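Local structure of secreted protein (5M6Q) at residues W16-Y21 with P193-Y198; R55-N60 with P114-S119; L122-F127 with V219-K224. The protein is a microbial transglutaminase that probably cross-links proteins by transferring the gamma-glutamyl group of a glutamine side chain to an amine. All coordinates share one frame; numbering follows the deposited sequence.

Interaction 1: W16-Y21 with P193-Y198; sequences WRVEDY and PRMVVY
Val197 is the side chain to look at first, because its CG1 methyl meets both the strand and the helix part of 16-21. CG1 stands over one face of the Tyr21 ring, offset toward the rim, as a CH-pi contact 4.2 Å from the ring centroid, and the two side chains cross at about a right angle. With Tyr21 CG anti to its backbone N (chi1 175°), the ring is carried to Val197, and Tyr21 CG and CD1 are its atoms nearest Val197 CG1. The Val197 CB sits beside Trp16 CB at 3.9 Å. The indole itself turns only an edge to the other segment, with Val197 O near its plane.

In the backbone, Trp16 and Val197 form an antiparallel hydrogen-bonded pair: Trp16 N donates to Val197 O at 2.8 Å and Val197 N to Trp16 O at 3.1 Å. Beyond the strand, Val18 CG2 lies 3.8 Å from CG of Met195, whose extended side chain runs across it at about a right angle. One water accepts from Val18 N and donates to Met195 O.

The contact thus joins an outermost strand, 13-17, to strand 196-200 just where helix 18-28 begins, Arg17 being its N-cap residue. Leu41 of helix 35-41 touches Val18, Tyr21 and Met195, and Trp186 of strand 184-188 meets Trp16, Tyr21 and Val197.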
loop_
_atom_site.group_PDB
_atom_site.type_symbol
_atom_site.label_atom_id
_atom_site.label_comp_id
_atom_site.label_asym_id
_atom_site.label_seq_id
_atom_site.Cartn_x
_atom_site.Cartn_y
_atom_site.Cartn_z
ATOM N N TRP A 16 7.983 -17.204 -3.137
ATOM C CA TRP A 16 7.053 -18.009 -2.356
ATOM C C TRP A 16 6.011 -18.675 -3.242
ATOM O O TRP A 16 5.372 -18.002 -4.049
ATOM C CB TRP A 16 6.344 -17.139 -1.323
ATOM C CG TRP A 16 7.229 -16.642 -0.238
ATOM C CD1 TRP A 16 8.133 -15.632 -0.319
ATOM C CD2 TRP A 16 7.283 -17.128 1.102
ATOM N NE1 TRP A 16 8.745 -15.444 0.894
ATOM C CE2 TRP A 16 8.249 -16.361 1.780
ATOM C CE3 TRP A 16 6.609 -18.142 1.793
ATOM C CZ2 TRP A 16 8.561 -16.575 3.107
ATOM C CZ3 TRP A 16 6.913 -18.350 3.117
ATOM C CH2 TRP A 16 7.880 -17.570 3.767
ATOM N N ARG A 17 5.849 -19.990 -3.113
ATOM C CA ARG A 17 4.641 -20.627 -3.611
ATOM C C ARG A 17 3.494 -19.975 -2.887
ATOM O O ARG A 17 3.603 -19.700 -1.697
ATOM C CB ARG A 17 4.603 -22.129 -3.338
ATOM C CG ARG A 17 5.589 -22.948 -4.089
ATOM C CD ARG A 17 5.758 -24.293 -3.420
ATOM N NE ARG A 17 4.676 -25.219 -3.705
ATOM C CZ ARG A 17 3.924 -25.820 -2.783
ATOM N NH1 ARG A 17 4.108 -25.592 -1.486
ATOM N NH2 ARG A 17 2.983 -26.665 -3.165
ATOM N N VAL A 18 2.398 -19.733 -3.589
ATOM C CA VAL A 18 1.233 -19.152 -2.944
ATOM C C VAL A 18 0.830 -19.991 -1.743
ATOM O O VAL A 18 0.645 -19.451 -0.654
ATOM C CB VAL A 18 0.071 -18.995 -3.924
ATOM C CG1 VAL A 18 -1.167 -18.509 -3.176
ATOM C CG2 VAL A 18 0.448 -18.009 -5.036
ATOM N N GLU A 19 0.734 -21.308 -1.924
ATOM C CA GLU A 19 0.380 -22.206 -0.819
ATOM C C GLU A 19 1.298 -22.019 0.389
ATOM O O GLU A 19 0.844 -22.069 1.526
ATOM C CB GLU A 19 0.400 -23.686 -1.261
ATOM C CG GLU A 19 -0.253 -24.637 -0.245
ATOM C CD GLU A 19 0.030 -26.134 -0.491
ATOM O OE1 GLU A 19 0.760 -26.476 -1.452
ATOM O OE2 GLU A 19 -0.490 -26.972 0.289
ATOM N N ASP A 20 2.588 -21.806 0.160
ATOM C CA ASP A 20 3.500 -21.642 1.290
ATOM C C ASP A 20 3.323 -20.268 1.945
ATOM O O ASP A 20 3.439 -20.131 3.154
ATOM C CB ASP A 20 4.953 -21.843 0.857
ATOM C CG ASP A 20 5.257 -23.288 0.465
ATOM O OD1 ASP A 20 4.594 -24.223 0.974
ATOM O OD2 ASP A 20 6.169 -23.491 -0.354
ATOM N N TYR A 21 3.046 -19.249 1.142
ATOM C CA TYR A 21 2.765 -17.926 1.682
ATOM C C TYR A 21 1.501 -17.935 2.550
ATOM O O TYR A 21 1.462 -17.332 3.625
ATOM C CB TYR A 21 2.622 -16.901 0.554
ATOM C CG TYR A 21 2.217 -15.545 1.055
ATOM C CD1 TYR A 21 3.095 -14.766 1.799
ATOM C CD2 TYR A 21 0.949 -15.049 0.800
ATOM C CE1 TYR A 21 2.717 -13.518 2.268
ATOM C CE2 TYR A 21 0.567 -13.816 1.255
ATOM C CZ TYR A 21 1.445 -13.055 1.986
ATOM O OH TYR A 21 1.029 -11.827 2.445
ATOM N N PRO A 193 -3.803 -18.119 -12.779
ATOM C CA PRO A 193 -2.863 -19.125 -12.256
ATOM C C PRO A 193 -1.377 -18.729 -12.367
ATOM O O PRO A 193 -1.057 -17.681 -12.925
ATOM C CB PRO A 193 -3.167 -20.362 -13.114
ATOM C CG PRO A 193 -3.665 -19.808 -14.407
ATOM C CD PRO A 193 -4.367 -18.507 -14.086
ATOM N N ARG A 194 -0.507 -19.581 -11.815
ATOM C CA ARG A 194 0.953 -19.408 -11.781
ATOM C C ARG A 194 1.408 -18.111 -11.114
ATOM O O ARG A 194 2.465 -17.569 -11.422
ATOM C CB ARG A 194 1.526 -19.506 -13.187
ATOM C CG ARG A 194 1.386 -20.920 -13.743
ATOM C CD ARG A 194 1.664 -20.934 -15.197
ATOM N NE ARG A 194 1.532 -22.273 -15.748
ATOM C CZ ARG A 194 1.797 -22.566 -17.014
ATOM N NH1 ARG A 194 2.219 -21.614 -17.833
ATOM N NH2 ARG A 194 1.654 -23.803 -17.457
ATOM N N MET A 195 0.594 -17.622 -10.198
ATOM C CA MET A 195 1.000 -16.524 -9.343
ATOM C C MET A 195 2.144 -16.979 -8.443
ATOM O O MET A 195 2.127 -18.097 -7.942
ATOM C CB MET A 195 -0.177 -16.040 -8.511
ATOM C CG MET A 195 0.186 -15.049 -7.420
ATOM S SD MET A 195 -1.322 -14.420 -6.645
ATOM C CE MET A 195 -0.640 -13.483 -5.250
ATOM N N VAL A 196 3.142 -16.114 -8.280
ATOM C CA VAL A 196 4.234 -16.327 -7.338
ATOM C C VAL A 196 4.311 -15.100 -6.459
ATOM O O VAL A 196 4.276 -13.992 -6.978
ATOM C CB VAL A 196 5.591 -16.552 -8.052
ATOM C CG1 VAL A 196 6.706 -16.738 -7.029
ATOM C CG2 VAL A 196 5.501 -17.728 -9.017
ATOM N N VAL A 197 4.440 -15.297 -5.147
ATOM C CA VAL A 197 4.624 -14.199 -4.201
ATOM C C VAL A 197 6.104 -13.878 -4.028
ATOM O O VAL A 197 6.953 -14.781 -3.994
ATOM C CB VAL A 197 3.931 -14.531 -2.860
ATOM C CG1 VAL A 197 4.423 -13.645 -1.715
ATOM C CG2 VAL A 197 2.440 -14.369 -3.028
ATOM N N TYR A 198 6.420 -12.585 -3.977
ATOM C CA TYR A 198 7.798 -12.143 -3.797
ATOM C C TYR A 198 7.971 -11.391 -2.495
ATOM O O TYR A 198 7.117 -10.611 -2.096
ATOM C CB TYR A 198 8.244 -11.216 -4.931
ATOM C CG TYR A 198 8.133 -11.795 -6.304
ATOM C CD1 TYR A 198 8.648 -13.061 -6.602
ATOM C CD2 TYR A 198 7.534 -11.068 -7.327
ATOM C CE1 TYR A 198 8.552 -13.585 -7.887
ATOM C CE2 TYR A 198 7.437 -11.579 -8.607
ATOM C CZ TYR A 198 7.945 -12.836 -8.881
ATOM O OH TYR A 198 7.842 -13.322 -10.160
HETATM O O HOH W 1 3.101 -20.211 -6.398
#

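Interaction 2: R55-N60 with P114-S119; sequences REDLSN and PSWIDS
Two type I beta turns, Arg55 to Leu58 and Pro114 to Ile117, meet through their side chains, with an arginine-aspartate pair on one turn set against a proline and a tryptophan on the other. The Arg55 guanidinium lies with one face on the Pro114 ring: CG of Pro114 sits over its centre, 3.7 Å from Arg55 CZ, and the two side chains cross at about a right angle. Leu58 CD1 covers the opposite face, so the flat group is sandwiched between aliphatic carbons.

Its rotation is fixed in plane by Asp57, which it grips side-on with two nitrogens. Arg55 NE donates to Asp57 OD1 at 3.1 Å and Arg55 NH2 to Asp57 OD2 at 2.8 Å, both bonds nearly straight, while NH1 is hydrogen-bonded to Phe221 O. The bend at chi3 (56°) turns NE out of line with the extended start of the chain. An alanine in place of Arg55 would probably leave the Asp57 carboxylate without its charged mate and the Pro114 ring without the flat group packed on it.

Asp57 also meets Trp116, its CG lying at the indole edge 3.4 Å from Trp116 NE1, with carboxylate and ring planes 79° apart. Farther along the indole, Glu56 CG approaches Trp116 CH2 at 3.7 Å. Ile117 CD1 touches Arg55 CG at 4.0 Å, and Ile117 CG1 lies over one face of the indole. This is turn-to-turn packing between loops, built round a bidentate arginine-aspartate salt bridge.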
loop_
_atom_site.group_PDB
_atom_site.type_symbol
_atom_site.label_atom_id
_atom_site.label_comp_id
_atom_site.label_asym_id
_atom_site.label_seq_id
_atom_site.Cartn_x
_atom_site.Cartn_y
_atom_site.Cartn_z
ATOM N N ARG A 55 -9.736 -5.541 5.164
ATOM C CA ARG A 55 -10.880 -4.649 5.134
ATOM C C ARG A 55 -11.866 -5.002 4.049
ATOM O O ARG A 55 -11.611 -4.775 2.861
ATOM C CB ARG A 55 -10.409 -3.221 4.949
ATOM C CG ARG A 55 -10.020 -2.608 6.253
ATOM C CD ARG A 55 -9.562 -1.217 6.042
ATOM N NE ARG A 55 -10.552 -0.397 5.358
ATOM C CZ ARG A 55 -10.310 0.845 4.963
ATOM N NH1 ARG A 55 -9.113 1.372 5.197
ATOM N NH2 ARG A 55 -11.244 1.551 4.341
ATOM N N GLU A 56 -13.012 -5.525 4.470
ATOM C CA GLU A 56 -14.006 -6.019 3.532
ATOM C C GLU A 56 -14.621 -4.907 2.700
ATOM O O GLU A 56 -15.194 -5.171 1.651
ATOM C CB GLU A 56 -15.095 -6.775 4.278
ATOM C CG GLU A 56 -15.863 -5.921 5.254
ATOM C CD GLU A 56 -16.930 -6.713 5.975
ATOM O OE1 GLU A 56 -17.878 -7.187 5.303
ATOM O OE2 GLU A 56 -16.794 -6.884 7.206
ATOM N N ASP A 57 -14.498 -3.664 3.159
ATOM C CA ASP A 57 -15.058 -2.529 2.431
ATOM C C ASP A 57 -14.185 -2.103 1.246
ATOM O O ASP A 57 -14.553 -1.199 0.486
ATOM C CB ASP A 57 -15.263 -1.332 3.371
ATOM C CG ASP A 57 -13.970 -0.868 4.030
ATOM O OD1 ASP A 57 -13.174 -1.722 4.485
ATOM O OD2 ASP A 57 -13.756 0.358 4.107
ATOM N N LEU A 58 -13.035 -2.752 1.090
ATOM C CA LEU A 58 -12.121 -2.416 0.001
ATOM C C LEU A 58 -12.030 -3.527 -1.035
ATOM O O LEU A 58 -11.929 -4.701 -0.692
ATOM C CB LEU A 58 -10.725 -2.125 0.546
ATOM C CG LEU A 58 -10.628 -0.888 1.435
ATOM C CD1 LEU A 58 -9.261 -0.833 2.069
ATOM C CD2 LEU A 58 -10.895 0.361 0.621
ATOM N N SER A 59 -12.082 -3.157 -2.303
ATOM C CA SER A 59 -11.749 -4.108 -3.345
ATOM C C SER A 59 -10.379 -3.727 -3.917
ATOM O O SER A 59 -9.619 -4.590 -4.329
ATOM C CB SER A 59 -12.827 -4.148 -4.429
ATOM O OG SER A 59 -12.998 -2.874 -5.010
ATOM N N ASN A 60 -10.066 -2.433 -3.904
ATOM C CA ASN A 60 -8.737 -1.956 -4.262
ATOM C C ASN A 60 -8.099 -1.220 -3.090
ATOM O O ASN A 60 -8.790 -0.645 -2.259
ATOM C CB ASN A 60 -8.793 -1.040 -5.484
ATOM C CG ASN A 60 -9.436 -1.711 -6.676
ATOM O OD1 ASN A 60 -9.190 -2.885 -6.942
ATOM N ND2 ASN A 60 -10.280 -0.975 -7.393
ATOM N N PRO A 114 -12.022 4.576 7.818
ATOM C CA PRO A 114 -13.287 3.857 7.634
ATOM C C PRO A 114 -14.204 3.998 8.853
ATOM O O PRO A 114 -13.974 3.340 9.856
ATOM C CB PRO A 114 -12.844 2.407 7.437
ATOM C CG PRO A 114 -11.530 2.316 8.168
ATOM C CD PRO A 114 -10.881 3.664 8.033
ATOM N N SER A 115 -15.229 4.840 8.747
ATOM C CA SER A 115 -16.145 5.132 9.862
ATOM C C SER A 115 -16.787 3.917 10.541
ATOM O O SER A 115 -17.046 3.948 11.740
ATOM C CB SER A 115 -17.262 6.058 9.380
ATOM O OG SER A 115 -16.705 7.206 8.770
ATOM N N TRP A 116 -17.041 2.852 9.790
ATOM C CA TRP A 116 -17.754 1.701 10.346
ATOM C C TRP A 116 -16.858 0.739 11.148
ATOM O O TRP A 116 -17.363 -0.171 11.808
ATOM C CB TRP A 116 -18.445 0.936 9.226
ATOM C CG TRP A 116 -17.475 0.287 8.319
ATOM C CD1 TRP A 116 -16.837 0.857 7.256
ATOM C CD2 TRP A 116 -17.007 -1.061 8.397
ATOM N NE1 TRP A 116 -16.002 -0.058 6.660
ATOM C CE2 TRP A 116 -16.086 -1.244 7.344
ATOM C CE3 TRP A 116 -17.275 -2.133 9.256
ATOM C CZ2 TRP A 116 -15.437 -2.459 7.124
ATOM C CZ3 TRP A 116 -16.633 -3.338 9.035
ATOM C CH2 TRP A 116 -15.720 -3.492 7.981
ATOM N N ILE A 117 -15.541 0.922 11.089
ATOM C CA ILE A 117 -14.639 0.141 11.930
ATOM C C ILE A 117 -14.236 0.964 13.152
ATOM O O ILE A 117 -13.737 2.078 13.016
ATOM C CB ILE A 117 -13.394 -0.322 11.147
ATOM C CG1 ILE A 117 -13.811 -1.164 9.939
ATOM C CG2 ILE A 117 -12.452 -1.124 12.045
ATOM C CD1 ILE A 117 -12.669 -1.442 8.962
ATOM N N ASP A 118 -14.449 0.428 14.346
ATOM C CA ASP A 118 -14.044 1.149 15.550
ATOM C C ASP A 118 -12.527 1.423 15.578
ATOM O O ASP A 118 -11.712 0.552 15.269
ATOM C CB ASP A 118 -14.467 0.374 16.790
ATOM C CG ASP A 118 -14.059 1.069 18.068
ATOM O OD1 ASP A 118 -14.602 2.157 18.358
ATOM O OD2 ASP A 118 -13.185 0.537 18.781
ATOM N N SER A 119 -12.149 2.635 15.957
ATOM C CA SER A 119 -10.773 3.081 15.755
ATOM C C SER A 119 -9.759 2.269 16.573
ATOM O O SER A 119 -8.581 2.244 16.240
ATOM C CB SER A 119 -10.645 4.573 16.085
ATOM O OG SER A 119 -11.082 4.827 17.408
#

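Interaction 3: L122-F127 with V219-K224; sequences LKASIF and VAFAKK
Leu122 begins the pairing opposite Lys223, with its CB 4.0 Å from CD1 of the Phe221 ring and CD2 near Ala222 O. Its carbonyl oxygen has Lys224 CE close by, and a water lies between that oxygen and Lys224 NZ, which is also hydrogen-bonded to Ala120 O. Lys123 exchanges two backbone hydrogen bonds with Ala222, Lys123 N to Ala222 O at 2.9 Å and Ala222 N to Lys123 O at 2.7 Å. Its CG stands between the backbone N and the carbonyl carbon (chi1 56°), and CG and CE both touch Ala222 CB.

At Ala124, CB meets Val219 CG1 at 4.0 Å and, more loosely, the Phe221 ring. These strands are neighbours in the antiparallel sheet of the transglutaminase fold, the N-to-C directions of the two short segments being 132° apart; helix 70-84 packs on the face carrying Ala124, Ile126, Val219 and Phe221.

Ser125 repeats the hydrogen-bonded pattern with Ala220, its N donating to Ala220 O at 2.7 Å and its O accepting from Ala220 N at 3.0 Å. OG of Ser125 lies 3.5 Å from Ala222 CB. Ile126 pairs with Val219, CG1 toward CG2, and also reaches Phe178 of strand 174-179. Phe127 turns its ring edge to Ala220, CE2 coming within 4.0 Å of Ala220 CB.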
loop_
_atom_site.group_PDB
_atom_site.type_symbol
_atom_site.label_atom_id
_atom_site.label_comp_id
_atom_site.label_asym_id
_atom_site.label_seq_id
_atom_site.Cartn_x
_atom_site.Cartn_y
_atom_site.Cartn_z
ATOM N N LEU A 122 -7.982 -0.343 14.402
ATOM C CA LEU A 122 -7.300 0.107 13.192
ATOM C C LEU A 122 -5.824 0.334 13.408
ATOM O O LEU A 122 -5.384 0.658 14.513
ATOM C CB LEU A 122 -7.933 1.399 12.661
ATOM C CG LEU A 122 -9.371 1.256 12.162
ATOM C CD1 LEU A 122 -9.930 2.614 11.852
ATOM C CD2 LEU A 122 -9.464 0.318 10.936
ATOM N N LYS A 123 -5.055 0.160 12.339
ATOM C CA LYS A 123 -3.663 0.572 12.335
ATOM C C LYS A 123 -3.323 1.137 10.963
ATOM O O LYS A 123 -3.799 0.639 9.939
ATOM C CB LYS A 123 -2.740 -0.598 12.673
ATOM C CG LYS A 123 -2.933 -1.781 11.758
ATOM C CD LYS A 123 -1.718 -2.678 11.716
ATOM C CE LYS A 123 -2.062 -4.021 11.066
ATOM N NZ LYS A 123 -0.843 -4.864 10.871
ATOM N N ALA A 124 -2.506 2.181 10.945
ATOM C CA ALA A 124 -2.009 2.725 9.694
ATOM C C ALA A 124 -0.913 1.816 9.136
ATOM O O ALA A 124 0.019 1.453 9.846
ATOM C CB ALA A 124 -1.497 4.131 9.898
ATOM N N SER A 125 -1.044 1.436 7.869
ATOM C CA SER A 125 -0.101 0.537 7.226
ATOM C C SER A 125 0.404 1.178 5.949
ATOM O O SER A 125 -0.179 2.143 5.486
ATOM C CB SER A 125 -0.752 -0.809 6.935
ATOM O OG SER A 125 -1.070 -1.460 8.149
ATOM N N ILE A 126 1.502 0.659 5.406
ATOM C CA ILE A 126 2.138 1.241 4.223
ATOM C C ILE A 126 2.217 0.203 3.119
ATOM O O ILE A 126 2.472 -0.982 3.365
ATOM C CB ILE A 126 3.542 1.795 4.539
ATOM C CG1 ILE A 126 3.441 2.985 5.488
ATOM C CG2 ILE A 126 4.318 2.196 3.255
ATOM C CD1 ILE A 126 4.786 3.546 5.883
ATOM N N PHE A 127 1.970 0.648 1.901
ATOM C CA PHE A 127 2.321 -0.148 0.746
ATOM C C PHE A 127 2.851 0.808 -0.295
ATOM O O PHE A 127 2.617 2.006 -0.209
ATOM C CB PHE A 127 1.125 -0.958 0.237
ATOM C CG PHE A 127 -0.038 -0.122 -0.178
ATOM C CD1 PHE A 127 -0.135 0.363 -1.473
ATOM C CD2 PHE A 127 -1.057 0.163 0.719
ATOM C CE1 PHE A 127 -1.225 1.138 -1.866
ATOM C CE2 PHE A 127 -2.141 0.943 0.335
ATOM C CZ PHE A 127 -2.225 1.418 -0.962
ATOM N N VAL A 219 -0.249 5.358 2.621
ATOM C CA VAL A 219 -0.668 5.016 3.963
ATOM C C VAL A 219 -2.146 4.729 3.925
ATOM O O VAL A 219 -2.913 5.501 3.349
ATOM C CB VAL A 219 -0.349 6.154 4.948
ATOM C CG1 VAL A 219 -0.715 5.736 6.365
ATOM C CG2 VAL A 219 1.103 6.553 4.850
ATOM N N ALA A 220 -2.552 3.626 4.534
ATOM C CA ALA A 220 -3.962 3.264 4.594
ATOM C C ALA A 220 -4.233 2.561 5.907
ATOM O O ALA A 220 -3.324 1.984 6.518
ATOM C CB ALA A 220 -4.351 2.362 3.412
ATOM N N PHE A 221 -5.481 2.602 6.352
ATOM C CA PHE A 221 -5.846 1.905 7.564
ATOM C C PHE A 221 -6.081 0.442 7.291
ATOM O O PHE A 221 -6.785 0.065 6.360
ATOM C CB PHE A 221 -7.073 2.550 8.218
ATOM C CG PHE A 221 -6.732 3.794 8.977
ATOM C CD1 PHE A 221 -5.943 3.718 10.109
ATOM C CD2 PHE A 221 -7.147 5.040 8.533
ATOM C CE1 PHE A 221 -5.603 4.847 10.807
ATOM C CE2 PHE A 221 -6.815 6.182 9.234
ATOM C CZ PHE A 221 -6.033 6.086 10.371
ATOM N N ALA A 222 -5.429 -0.383 8.087
ATOM C CA ALA A 222 -5.676 -1.810 8.066
ATOM C C ALA A 222 -6.475 -2.156 9.316
ATOM O O ALA A 222 -6.404 -1.458 10.324
ATOM C CB ALA A 222 -4.365 -2.599 8.013
ATOM N N LYS A 223 -7.238 -3.233 9.254
ATOM C CA LYS A 223 -7.911 -3.707 10.452
ATOM C C LYS A 223 -7.022 -4.746 11.148
ATOM O O LYS A 223 -6.584 -5.706 10.522
ATOM C CB LYS A 223 -9.272 -4.289 10.096
ATOM C CG LYS A 223 -10.040 -4.794 11.300
ATOM C CD LYS A 223 -11.342 -5.457 10.890
ATOM C CE LYS A 223 -11.886 -6.329 12.014
ATOM N NZ LYS A 223 -13.221 -6.869 11.651
ATOM N N LYS A 224 -6.731 -4.528 12.432
ATOM C CA LYS A 224 -5.963 -5.479 13.237
ATOM C C LYS A 224 -6.606 -6.865 13.273
ATOM O O LYS A 224 -7.793 -7.016 12.978
ATOM C CB LYS A 224 -5.816 -4.977 14.671
ATOM C CG LYS A 224 -4.988 -3.731 14.850
ATOM C CD LYS A 224 -5.168 -3.221 16.273
ATOM C CE LYS A 224 -4.659 -1.808 16.438
ATOM N NZ LYS A 224 -4.978 -1.263 17.790
HETATM O O HOH W 2 -6.248 1.588 16.993
#

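In the fold
From the N terminus, residues 16-21 come first, and interaction 1 closes a long loop when the chain returns at 193-198. Interaction 2 is nested inside that loop, joining the loop after helix 47-53 to the one after helix 109-112. Strand 122-131 follows directly, but its partner in interaction 3 arrives only near the C terminus, so interactions 1 and 3 cross along the chain. They belong to the same antiparallel sheet, with centres 23 Å apart. Interactions 2 and 3 lie in series and touch: Ile117 and Pro114 pack on Leu122, and Pro114 also packs on Phe221, fastening the 114-117 turn to the strand pair.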